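Local coordinates for protein alpha-glucosidase (Pseudoalteromonas sp. K8, PDB 5HQA) that hydrolyses alpha-glucosides as a chloride-activated family 97 glycoside hydrolase whose sugar-binding pocket holds a calcium ion, at residues V32-K43 / E124-N135. Numbering follows the deposited sequence.
Sequences VINNSALGFEFK and EITKELTEFAVN
An antiparallel strand pair of the N-terminal beta-sandwich domain, with a classic beta bulge, joins Phe40, Glu41 and Phe42 to Ile125, Thr126 and Lys127. At the bulge the carbonyl oxygen of Glu41 takes two bonds from the same face of its plane, from Thr126 N at 2.9 Å and Lys127 N at 3.1 Å. Ile125 touches both rings: its CD1 lies 4.1 Å from Phe40 CD1, and its CG1 meets Phe42 CE1. Phe224 adds an edge-to-face ring to Phe40.

Further along, side chains step into the backbone ladder. Ser36 OG, anti to the carbonyl carbon and beside its own backbone N (chi1 -60°), accepts from Ala133 N at 2.9 Å and donates to Asn34 O. Glu131 reaches back with an extended chain, so that OE1 accepts a hydrogen bond from Ala37 N at 2.9 Å, from above the carboxylate plane; a water links the same oxygen to Asn35 O. Glu131 N in turn bonds Ala37 O at 3.0 Å. An alanine at Glu131 would remove that carboxylate and is likely to leave Ala37 N without its acceptor and the water that also bonds Asn35 O without this carboxylate partner.

Asn34 ND2 donates to Asn135 OD1 at 3.1 Å, the amide planes 60° apart, while Asn135 ND2 turns to Thr31 O. A hydroxyl and a carboxylate thus stand in for carbonyl acceptors at Ala133 N and Ala37 N, and the asparagine pair adds a side-chain link between the strands.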
ATOM      1  N   VAL A  32     -24.603   7.332   9.348  1.00 12.54           N
ATOM      2  CA  VAL A  32     -23.302   7.890   9.026  1.00 13.36           C
ATOM      3  C   VAL A  32     -23.152   8.177   7.538  1.00 12.94           C
ATOM      4  O   VAL A  32     -22.420   9.104   7.173  1.00 13.02           O
ATOM      5  CB  VAL A  32     -22.150   6.992   9.531  1.00 13.20           C
ATOM      6  CG1 VAL A  32     -22.138   6.983  11.044  1.00 14.35           C
ATOM      7  CG2 VAL A  32     -22.284   5.567   9.013  1.00 12.36           C
ATOM      8  N   ILE A  33     -23.847   7.435   6.679  1.00 11.41           N
ATOM      9  CA  ILE A  33     -23.887   7.686   5.243  1.00 10.84           C
ATOM     10  C   ILE A  33     -25.346   7.929   4.869  1.00 13.90           C
ATOM     11  O   ILE A  33     -26.190   7.037   5.030  1.00 13.28           O
ATOM     12  CB  ILE A  33     -23.297   6.513   4.435  1.00 12.74           C
ATOM     13  CG1 ILE A  33     -21.816   6.276   4.795  1.00 11.24           C
ATOM     14  CG2 ILE A  33     -23.472   6.740   2.922  1.00 11.42           C
ATOM     15  CD1 ILE A  33     -20.889   7.405   4.397  1.00 11.52           C
ATOM     16  N   ASN A  34     -25.648   9.145   4.406  1.00 10.73           N
ATOM     17  CA  ASN A  34     -26.991   9.493   3.976  1.00 10.84           C
ATOM     18  C   ASN A  34     -27.279   8.853   2.622  1.00 11.70           C
ATOM     19  O   ASN A  34     -26.405   8.243   2.005  1.00 13.09           O
ATOM     20  CB  ASN A  34     -27.138  11.010   3.891  1.00 12.36           C
ATOM     21  CG  ASN A  34     -27.167  11.677   5.258  1.00 15.68           C
ATOM     22  OD1 ASN A  34     -27.597  11.082   6.243  1.00 15.44           O
ATOM     23  ND2 ASN A  34     -26.718  12.920   5.318  1.00 14.26           N
ATOM     24  N   ASN A  35     -28.521   9.009   2.147  1.00 12.68           N
ATOM     25  CA  ASN A  35     -28.914   8.539   0.819  1.00 13.57           C
ATOM     26  C   ASN A  35     -27.836   8.859  -0.206  1.00 13.65           C
ATOM     27  O   ASN A  35     -27.481  10.025  -0.406  1.00 12.64           O
ATOM     28  CB  ASN A  35     -30.228   9.190   0.378  1.00 19.08           C
ATOM     29  CG  ASN A  35     -31.399   8.783   1.227  1.00 28.04           C
ATOM     30  OD1 ASN A  35     -31.489   7.643   1.681  1.00 26.06           O
ATOM     31  ND2 ASN A  35     -32.315   9.722   1.446  1.00 35.02           N
ATOM     32  N   SER A  36     -27.321   7.818  -0.858  1.00 11.75           N
ATOM     33  CA  SER A  36     -26.205   7.931  -1.789  1.00 10.22           C
ATOM     34  C   SER A  36     -26.579   7.238  -3.090  1.00 13.12           C
ATOM     35  O   SER A  36     -26.991   6.076  -3.070  1.00 12.63           O
ATOM     36  CB  SER A  36     -24.946   7.297  -1.193  1.00 10.50           C
ATOM     37  OG  SER A  36     -24.574   7.941   0.016  1.00 12.46           O
ATOM     38  N   ALA A  37     -26.417   7.941  -4.213  1.00 11.28           N
ATOM     39  CA  ALA A  37     -26.894   7.467  -5.508  1.00 13.12           C
ATOM     40  C   ALA A  37     -26.068   6.285  -6.031  1.00 13.85           C
ATOM     41  O   ALA A  37     -24.912   6.076  -5.653  1.00 12.01           O
ATOM     42  CB  ALA A  37     -26.862   8.605  -6.532  1.00 11.92           C
ATOM     43  N   LEU A  38     -26.692   5.520  -6.938  1.00 12.35           N
ATOM     44  CA  LEU A  38     -26.083   4.403  -7.649  1.00 13.10           C
ATOM     45  C   LEU A  38     -26.426   4.516  -9.128  1.00 15.71           C
ATOM     46  O   LEU A  38     -27.523   4.965  -9.476  1.00 16.66           O
ATOM     47  CB  LEU A  38     -26.603   3.060  -7.122  1.00 11.64           C
ATOM     48  CG  LEU A  38     -26.383   2.825  -5.627  1.00 12.30           C
ATOM     49  CD1 LEU A  38     -27.230   1.654  -5.146  1.00 14.20           C
ATOM     50  CD2 LEU A  38     -24.914   2.582  -5.341  1.00 13.80           C
ATOM     51  N   GLY A  39     -25.505   4.108 -10.002  1.00 10.85           N
ATOM     52  CA  GLY A  39     -25.817   4.050 -11.421  1.00 12.47           C
ATOM     53  C   GLY A  39     -24.624   4.377 -12.307  1.00 11.06           C
ATOM     54  O   GLY A  39     -23.489   4.472 -11.844  1.00 13.33           O
ATOM     55  N   PHE A  40     -24.921   4.536 -13.606  1.00 11.59           N
ATOM     56  CA  PHE A  40     -23.919   4.765 -14.646  1.00 15.12           C
ATOM     57  C   PHE A  40     -24.451   5.710 -15.714  1.00 13.70           C
ATOM     58  O   PHE A  40     -25.644   5.706 -16.032  1.00 13.41           O
ATOM     59  CB  PHE A  40     -23.514   3.482 -15.395  1.00 13.57           C
ATOM     60  CG  PHE A  40     -22.919   2.418 -14.528  1.00 14.56           C
ATOM     61  CD1 PHE A  40     -21.581   2.466 -14.169  1.00 14.89           C
ATOM     62  CD2 PHE A  40     -23.687   1.351 -14.103  1.00 14.32           C
ATOM     63  CE1 PHE A  40     -21.024   1.464 -13.372  1.00 15.93           C
ATOM     64  CE2 PHE A  40     -23.140   0.346 -13.302  1.00 16.07           C
ATOM     65  CZ  PHE A  40     -21.810   0.405 -12.938  1.00 15.18           C
ATOM     66  N   GLU A  41     -23.533   6.482 -16.303  1.00 13.08           N
ATOM     67  CA  GLU A  41     -23.727   7.115 -17.601  1.00 13.23           C
ATOM     68  C   GLU A  41     -22.694   6.566 -18.578  1.00 15.51           C
ATOM     69  O   GLU A  41     -21.564   6.244 -18.189  1.00 13.74           O
ATOM     70  CB  GLU A  41     -23.610   8.646 -17.509  1.00 13.28           C
ATOM     71  CG  GLU A  41     -24.716   9.251 -16.669  1.00 18.53           C
ATOM     72  CD  GLU A  41     -24.648  10.763 -16.580  1.00 25.89           C
ATOM     73  OE1 GLU A  41     -23.747  11.370 -17.197  1.00 24.89           O
ATOM     74  OE2 GLU A  41     -25.510  11.345 -15.890  1.00 27.68           O
ATOM     75  N   PHE A  42     -23.088   6.470 -19.852  1.00 15.11           N
ATOM     76  CA  PHE A  42     -22.275   5.894 -20.914  1.00 13.64           C
ATOM     77  C   PHE A  42     -22.115   6.911 -22.030  1.00 16.42           C
ATOM     78  O   PHE A  42     -22.891   7.861 -22.142  1.00 16.26           O
ATOM     79  CB  PHE A  42     -22.907   4.623 -21.498  1.00 13.64           C
ATOM     80  CG  PHE A  42     -23.283   3.602 -20.467  1.00 14.91           C
ATOM     81  CD1 PHE A  42     -22.342   2.712 -19.985  1.00 13.64           C
ATOM     82  CD2 PHE A  42     -24.587   3.522 -19.997  1.00 15.27           C
ATOM     83  CE1 PHE A  42     -22.692   1.758 -19.036  1.00 15.19           C
ATOM     84  CE2 PHE A  42     -24.944   2.574 -19.044  1.00 14.09           C
ATOM     85  CZ  PHE A  42     -23.995   1.692 -18.566  1.00 13.91           C
ATOM     86  N   LYS A  43     -21.108   6.689 -22.874  1.00 15.24           N
ATOM     87  CA  LYS A  43     -20.890   7.596 -23.992  1.00 17.23           C
ATOM     88  C   LYS A  43     -22.073   7.569 -24.947  1.00 18.32           C
ATOM     89  O   LYS A  43     -22.557   8.619 -25.389  1.00 18.07           O
ATOM     90  CB  LYS A  43     -19.602   7.237 -24.729  1.00 15.73           C
ATOM     91  CG  LYS A  43     -19.381   8.081 -25.967  1.00 18.72           C
ATOM     92  CD  LYS A  43     -18.077   7.736 -26.651  1.00 21.44           C
ATOM     93  CE  LYS A  43     -18.005   8.405 -28.007  1.00 27.11           C
ATOM     94  NZ  LYS A  43     -16.940   7.782 -28.834  1.00 34.12           N
ATOM     95  N   GLU A 124     -18.949   2.169 -23.251  1.00 14.20           N
ATOM     96  CA  GLU A 124     -17.905   2.992 -22.657  1.00 13.66           C
ATOM     97  C   GLU A 124     -18.537   3.784 -21.526  1.00 16.55           C
ATOM     98  O   GLU A 124     -19.359   4.675 -21.771  1.00 18.36           O
ATOM     99  CB  GLU A 124     -17.271   3.910 -23.700  1.00 15.32           C
ATOM    100  CG  GLU A 124     -16.619   3.143 -24.835  1.00 19.71           C
ATOM    101  CD  GLU A 124     -15.970   4.052 -25.854  1.00 29.32           C
ATOM    102  OE1 GLU A 124     -14.728   4.011 -25.984  1.00 32.01           O
ATOM    103  OE2 GLU A 124     -16.698   4.816 -26.516  1.00 34.04           O
ATOM    104  N   ILE A 125     -18.177   3.443 -20.291  1.00 12.59           N
ATOM    105  CA  ILE A 125     -18.663   4.196 -19.147  1.00 13.20           C
ATOM    106  C   ILE A 125     -17.999   5.564 -19.142  1.00 15.50           C
ATOM    107  O   ILE A 125     -16.769   5.676 -19.226  1.00 14.22           O
ATOM    108  CB  ILE A 125     -18.375   3.443 -17.843  1.00 13.75           C
ATOM    109  CG1 ILE A 125     -19.109   2.106 -17.816  1.00 12.69           C
ATOM    110  CG2 ILE A 125     -18.734   4.307 -16.616  1.00 11.18           C
ATOM    111  CD1 ILE A 125     -18.627   1.220 -16.696  1.00 12.17           C
ATOM    112  N   THR A 126     -18.816   6.616 -19.048  1.00 14.44           N
ATOM    113  CA  THR A 126     -18.306   7.967 -18.898  1.00 14.63           C
ATOM    114  C   THR A 126     -18.485   8.512 -17.493  1.00 16.73           C
ATOM    115  O   THR A 126     -17.786   9.460 -17.127  1.00 16.57           O
ATOM    116  CB  THR A 126     -18.987   8.913 -19.891  1.00 14.64           C
ATOM    117  OG1 THR A 126     -20.407   8.799 -19.747  1.00 16.31           O
ATOM    118  CG2 THR A 126     -18.597   8.544 -21.321  1.00 13.23           C
ATOM    119  N   LYS A 127     -19.391   7.940 -16.701  1.00 13.74           N
ATOM    120  CA  LYS A 127     -19.521   8.347 -15.308  1.00 14.47           C
ATOM    121  C   LYS A 127     -20.111   7.196 -14.515  1.00 13.55           C
ATOM    122  O   LYS A 127     -21.076   6.568 -14.957  1.00 15.84           O
ATOM    123  CB  LYS A 127     -20.400   9.598 -15.161  1.00 17.65           C
ATOM    124  CG  LYS A 127     -20.347  10.211 -13.763  1.00 26.44           C
ATOM    125  CD  LYS A 127     -21.011  11.576 -13.713  1.00 30.80           C
ATOM    126  CE  LYS A 127     -20.376  12.524 -14.720  0.82 34.79           C
ATOM    127  NZ  LYS A 127     -18.945  12.796 -14.437  0.93 39.84           N
ATOM    128  N   GLU A 128     -19.525   6.916 -13.360  1.00 11.59           N
ATOM    129  CA  GLU A 128     -20.150   6.065 -12.359  1.00 13.04           C
ATOM    130  C   GLU A 128     -20.814   6.991 -11.341  1.00 14.66           C
ATOM    131  O   GLU A 128     -20.150   7.871 -10.782  1.00 14.51           O
ATOM    132  CB  GLU A 128     -19.124   5.146 -11.691  1.00 12.45           C
ATOM    133  CG  GLU A 128     -19.767   4.199 -10.690  1.00 13.95           C
ATOM    134  CD  GLU A 128     -18.781   3.255 -10.026  1.00 15.11           C
ATOM    135  OE1 GLU A 128     -17.818   2.813 -10.700  1.00 14.77           O
ATOM    136  OE2 GLU A 128     -18.981   2.946  -8.826  1.00 13.04           O
ATOM    137  N   LEU A 129     -22.120   6.819 -11.129  1.00 12.06           N
ATOM    138  CA  LEU A 129     -22.893   7.755 -10.315  1.00 12.03           C
ATOM    139  C   LEU A 129     -22.790   7.481  -8.818  1.00 13.64           C
ATOM    140  O   LEU A 129     -23.336   8.262  -8.029  1.00 14.05           O
ATOM    141  CB  LEU A 129     -24.364   7.728 -10.743  1.00 11.34           C
ATOM    142  CG  LEU A 129     -24.608   8.125 -12.204  1.00 14.05           C
ATOM    143  CD1 LEU A 129     -26.095   8.046 -12.536  1.00 15.57           C
ATOM    144  CD2 LEU A 129     -24.070   9.529 -12.485  1.00 15.71           C
ATOM    145  N   THR A 130     -22.116   6.398  -8.423  1.00 10.96           N
ATOM    146  CA  THR A 130     -21.923   6.030  -7.026  1.00  9.45           C
ATOM    147  C   THR A 130     -21.543   7.227  -6.169  1.00 10.38           C
ATOM    148  O   THR A 130     -20.598   7.956  -6.483  1.00  9.82           O
ATOM    149  CB  THR A 130     -20.813   4.988  -6.935  1.00 12.05           C
ATOM    150  OG1 THR A 130     -21.117   3.911  -7.822  1.00 12.29           O
ATOM    151  CG2 THR A 130     -20.654   4.477  -5.482  1.00 12.62           C
ATOM    152  N   GLU A 131     -22.257   7.401  -5.060  1.00  9.26           N
ATOM    153  CA  GLU A 131     -21.940   8.441  -4.096  1.00  9.58           C
ATOM    154  C   GLU A 131     -21.643   7.830  -2.733  1.00 10.22           C
ATOM    155  O   GLU A 131     -22.002   6.681  -2.441  1.00  9.63           O
ATOM    156  CB  GLU A 131     -23.088   9.460  -3.957  1.00 10.78           C
ATOM    157  CG  GLU A 131     -23.367  10.281  -5.218  1.00 10.96           C
ATOM    158  CD  GLU A 131     -24.690  11.036  -5.138  1.00 14.89           C
ATOM    159  OE1 GLU A 131     -25.525  10.714  -4.246  1.00 13.46           O
ATOM    160  OE2 GLU A 131     -24.910  11.947  -5.974  1.00 13.97           O
ATOM    161  N   PHE A 132     -20.971   8.632  -1.905  1.00 10.17           N
ATOM    162  CA  PHE A 132     -20.774   8.386  -0.477  1.00  9.45           C
ATOM    163  C   PHE A 132     -21.173   9.700   0.192  1.00 11.81           C
ATOM    164  O   PHE A 132     -20.350  10.612   0.309  1.00 11.23           O
ATOM    165  CB  PHE A 132     -19.319   8.001  -0.170  1.00  9.87           C
ATOM    166  CG  PHE A 132     -18.791   6.884  -1.041  1.00 10.62           C
ATOM    167  CD1 PHE A 132     -18.262   7.153  -2.291  1.00 10.39           C
ATOM    168  CD2 PHE A 132     -18.834   5.564  -0.608  1.00 12.12           C
ATOM    169  CE1 PHE A 132     -17.781   6.128  -3.093  1.00 11.19           C
ATOM    170  CE2 PHE A 132     -18.357   4.541  -1.398  1.00 11.98           C
ATOM    171  CZ  PHE A 132     -17.830   4.821  -2.647  1.00 11.64           C
ATOM    172  N   ALA A 133     -22.439   9.827   0.581  1.00  9.61           N
ATOM    173  CA  ALA A 133     -22.940  11.069   1.168  1.00 11.28           C
ATOM    174  C   ALA A 133     -22.739  11.007   2.679  1.00 13.90           C
ATOM    175  O   ALA A 133     -23.471  10.304   3.387  1.00 13.82           O
ATOM    176  CB  ALA A 133     -24.407  11.296   0.809  1.00 10.57           C
ATOM    177  N   VAL A 134     -21.757  11.749   3.175  1.00 10.79           N
ATOM    178  CA  VAL A 134     -21.409  11.691   4.591  1.00 10.59           C
ATOM    179  C   VAL A 134     -22.374  12.553   5.393  1.00 13.77           C
ATOM    180  O   VAL A 134     -22.562  13.744   5.100  1.00 13.98           O
ATOM    181  CB  VAL A 134     -19.958  12.141   4.812  1.00 10.68           C
ATOM    182  CG1 VAL A 134     -19.619  12.104   6.300  1.00  9.54           C
ATOM    183  CG2 VAL A 134     -19.022  11.254   4.024  1.00 10.77           C
ATOM    184  N   ASN A 135     -22.970  11.956   6.420  1.00 11.48           N
ATOM    185  CA  ASN A 135     -23.872  12.680   7.302  1.00 11.81           C
ATOM    186  C   ASN A 135     -23.078  13.593   8.234  1.00 13.51           C
ATOM    187  O   ASN A 135     -22.006  13.220   8.719  1.00 12.95           O
ATOM    188  CB  ASN A 135     -24.703  11.688   8.110  1.00 11.03           C
ATOM    189  CG  ASN A 135     -25.862  12.347   8.804  1.00 16.21           C
ATOM    190  OD1 ASN A 135     -26.360  13.382   8.356  1.00 17.13           O
ATOM    191  ND2 ASN A 135     -26.297  11.766   9.902  1.00 16.23           N
TER
HETATM  192  O   HOH W   1     -21.224  10.573   9.531  1.00 15.81           O
HETATM  193  O   HOH W   2     -27.729  11.542  -3.146  1.00 36.86           O
HETATM  194  O   HOH W   3     -21.374  11.008 -18.612  1.00 25.76           O
HETATM  195  O   HOH W   4     -16.325   5.118 -29.314  1.00 45.03           O